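Local coordinates for MutT/nudix family protein (Enterococcus faecalis, PDB 2FML), which is of unknown function but, as a Nudix-family protein with a predicted NrtR-type winged-helix region, may hydrolyse or sense a nucleoside diphosphate linked to another moiety, at residues Asn105-His110 and Leu129-Glu134. Sequence-based numbering, arbitrary orientation.
Sequences NIEQLH and LAFIGE
The Phe131 ring and the Glu107 carboxylate are the two flat groups that meet, their planes 88° apart; OE1 of Glu107 comes obliquely to ring atom CE2 of Phe131, at 3.8 Å. Elsewhere the ring is packed by Val197 of helix 186-200 and by Val207, Gln209 and Val210. A chi1 of 71° sets CG of Glu107 between its backbone N and carbonyl carbon, and the extended chain beyond it runs alongside Leu129, both side chains pointing the same way. Its CG lies 3.9 Å from Leu129 CB, and its CD 4.1 Å from Leu129 CD2. Their backbones form an antiparallel hydrogen-bonded pair: Glu107 N donates to Leu129 O at 2.9 Å with an N-H...O angle of 172°, and Leu129 N returns a somewhat more bent bond to Glu107 O, also 2.9 Å long. On the other face of the sheet, CG2 of Ile106 touches CB of Ala130 at 3.9 Å. Farther along, Leu109 and His110 both face Ser127, a classic beta bulge in this hairpin of strands 106-112 and 123-131. Strand 123-131 also pairs with strand 39-50, tying the hairpin into the mixed sheet of the Nudix domain. Chemically, two short backbone bonds, one nearly straight, fix the register, while methylene contacts carry a carboxylate up to an aromatic ring; Leu129 and the ring would offer its charge little stabilisation, which probably comes from solvent or polar groups beyond the two segments.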
loop_
_atom_site.group_PDB
_atom_site.type_symbol
_atom_site.label_atom_id
_atom_site.label_comp_id
_atom_site.label_asym_id
_atom_site.label_seq_id
_atom_site.Cartn_x
_atom_site.Cartn_y
_atom_site.Cartn_z
ATOM N N ASN A 105 -5.961 -3.359 -14.373
ATOM C CA ASN A 105 -7.190 -2.721 -13.837
ATOM C C ASN A 105 -7.490 -2.824 -12.317
ATOM O O ASN A 105 -8.548 -2.392 -11.809
ATOM C CB ASN A 105 -8.373 -3.165 -14.666
ATOM C CG ASN A 105 -8.300 -2.625 -16.087
ATOM O OD1 ASN A 105 -8.805 -1.543 -16.365
ATOM N ND2 ASN A 105 -7.604 -3.337 -16.967
ATOM N N ILE A 106 -6.528 -3.360 -11.584
ATOM C CA ILE A 106 -6.628 -3.390 -10.149
ATOM C C ILE A 106 -5.568 -2.455 -9.561
ATOM O O ILE A 106 -4.539 -2.225 -10.189
ATOM C CB ILE A 106 -6.533 -4.829 -9.576
ATOM C CG1 ILE A 106 -5.139 -5.438 -9.847
ATOM C CG2 ILE A 106 -7.654 -5.639 -10.149
ATOM C CD1 ILE A 106 -4.834 -6.810 -9.095
ATOM N N GLU A 107 -5.835 -1.922 -8.371
ATOM C CA GLU A 107 -4.785 -1.268 -7.643
ATOM C C GLU A 107 -4.687 -1.838 -6.226
ATOM O O GLU A 107 -5.694 -2.087 -5.585
ATOM C CB GLU A 107 -4.982 0.283 -7.622
ATOM C CG GLU A 107 -6.170 0.794 -6.724
ATOM C CD GLU A 107 -6.498 2.319 -6.951
ATOM O OE1 GLU A 107 -7.082 2.648 -8.028
ATOM O OE2 GLU A 107 -6.158 3.161 -6.062
ATOM N N GLN A 108 -3.470 -1.973 -5.728
ATOM C CA GLN A 108 -3.305 -2.384 -4.347
ATOM C C GLN A 108 -3.825 -1.283 -3.415
ATOM O O GLN A 108 -3.593 -0.105 -3.656
ATOM C CB GLN A 108 -1.860 -2.744 -4.062
ATOM C CG GLN A 108 -1.734 -3.739 -3.017
ATOM C CD GLN A 108 -0.309 -4.096 -2.798
ATOM O OE1 GLN A 108 0.245 -5.053 -3.404
ATOM N NE2 GLN A 108 0.297 -3.396 -1.875
ATOM N N LEU A 109 -4.613 -1.644 -2.399
ATOM C CA LEU A 109 -5.232 -0.595 -1.616
ATOM C C LEU A 109 -4.439 -0.369 -0.291
ATOM O O LEU A 109 -3.958 0.746 0.001
ATOM C CB LEU A 109 -6.716 -0.937 -1.374
ATOM C CG LEU A 109 -7.541 -0.153 -0.332
ATOM C CD1 LEU A 109 -7.665 1.316 -0.672
ATOM C CD2 LEU A 109 -8.911 -0.810 -0.133
ATOM N N HIS A 110 -4.324 -1.429 0.508
ATOM C CA HIS A 110 -3.750 -1.343 1.819
ATOM C C HIS A 110 -3.591 -2.778 2.380
ATOM O O HIS A 110 -4.396 -3.683 2.035
ATOM C CB HIS A 110 -4.623 -0.483 2.728
ATOM C CG HIS A 110 -4.022 -0.239 4.078
ATOM N ND1 HIS A 110 -3.132 0.794 4.345
ATOM C CD2 HIS A 110 -4.200 -0.894 5.250
ATOM C CE1 HIS A 110 -2.788 0.749 5.626
ATOM N NE2 HIS A 110 -3.421 -0.271 6.191
ATOM N N LEU A 129 -8.423 -2.810 -4.827
ATOM C CA LEU A 129 -9.553 -1.990 -5.272
ATOM C C LEU A 129 -9.619 -2.088 -6.812
ATOM O O LEU A 129 -8.600 -2.049 -7.492
ATOM C CB LEU A 129 -9.298 -0.536 -4.875
ATOM C CG LEU A 129 -10.215 0.599 -5.329
ATOM C CD1 LEU A 129 -11.723 0.236 -5.062
ATOM C CD2 LEU A 129 -9.830 1.862 -4.542
ATOM N N ALA A 130 -10.816 -2.272 -7.365
ATOM C CA ALA A 130 -10.982 -2.151 -8.819
ATOM C C ALA A 130 -12.334 -1.583 -9.115
ATOM O O ALA A 130 -13.304 -1.802 -8.330
ATOM C CB ALA A 130 -10.817 -3.513 -9.510
ATOM N N PHE A 131 -12.374 -0.861 -10.235
ATOM C CA PHE A 131 -13.573 -0.219 -10.793
ATOM C C PHE A 131 -13.916 -0.958 -12.051
ATOM O O PHE A 131 -13.062 -1.041 -12.932
ATOM C CB PHE A 131 -13.251 1.208 -11.197
ATOM C CG PHE A 131 -12.561 1.986 -10.148
ATOM C CD1 PHE A 131 -13.207 2.299 -8.951
ATOM C CD2 PHE A 131 -11.261 2.423 -10.349
ATOM C CE1 PHE A 131 -12.567 3.023 -7.975
ATOM C CE2 PHE A 131 -10.617 3.176 -9.387
ATOM C CZ PHE A 131 -11.273 3.470 -8.194
ATOM N N ILE A 132 -15.139 -1.474 -12.150
ATOM C CA ILE A 132 -15.519 -2.398 -13.204
ATOM C C ILE A 132 -16.993 -2.178 -13.600
ATOM O O ILE A 132 -17.661 -1.309 -13.041
ATOM C CB ILE A 132 -15.232 -3.899 -12.793
ATOM C CG1 ILE A 132 -16.080 -4.358 -11.580
ATOM C CG2 ILE A 132 -13.727 -4.086 -12.459
ATOM C CD1 ILE A 132 -16.539 -5.837 -11.657
ATOM N N GLY A 133 -17.475 -2.916 -14.599
ATOM C CA GLY A 133 -18.896 -2.938 -14.902
ATOM C C GLY A 133 -19.631 -3.802 -13.897
ATOM O O GLY A 133 -19.011 -4.582 -13.160
ATOM N N GLU A 134 -20.955 -3.647 -13.874
ATOM C CA GLU A 134 -21.864 -4.440 -13.068
ATOM C C GLU A 134 -22.066 -5.798 -13.739
ATOM O O GLU A 134 -23.125 -6.070 -14.333
ATOM C CB GLU A 134 -23.212 -3.723 -12.896
ATOM C CG GLU A 134 -23.973 -4.150 -11.633
ATOM C CD GLU A 134 -25.333 -3.475 -11.427
ATOM O OE1 GLU A 134 -25.577 -2.360 -11.922
ATOM O OE2 GLU A 134 -26.184 -4.066 -10.726
#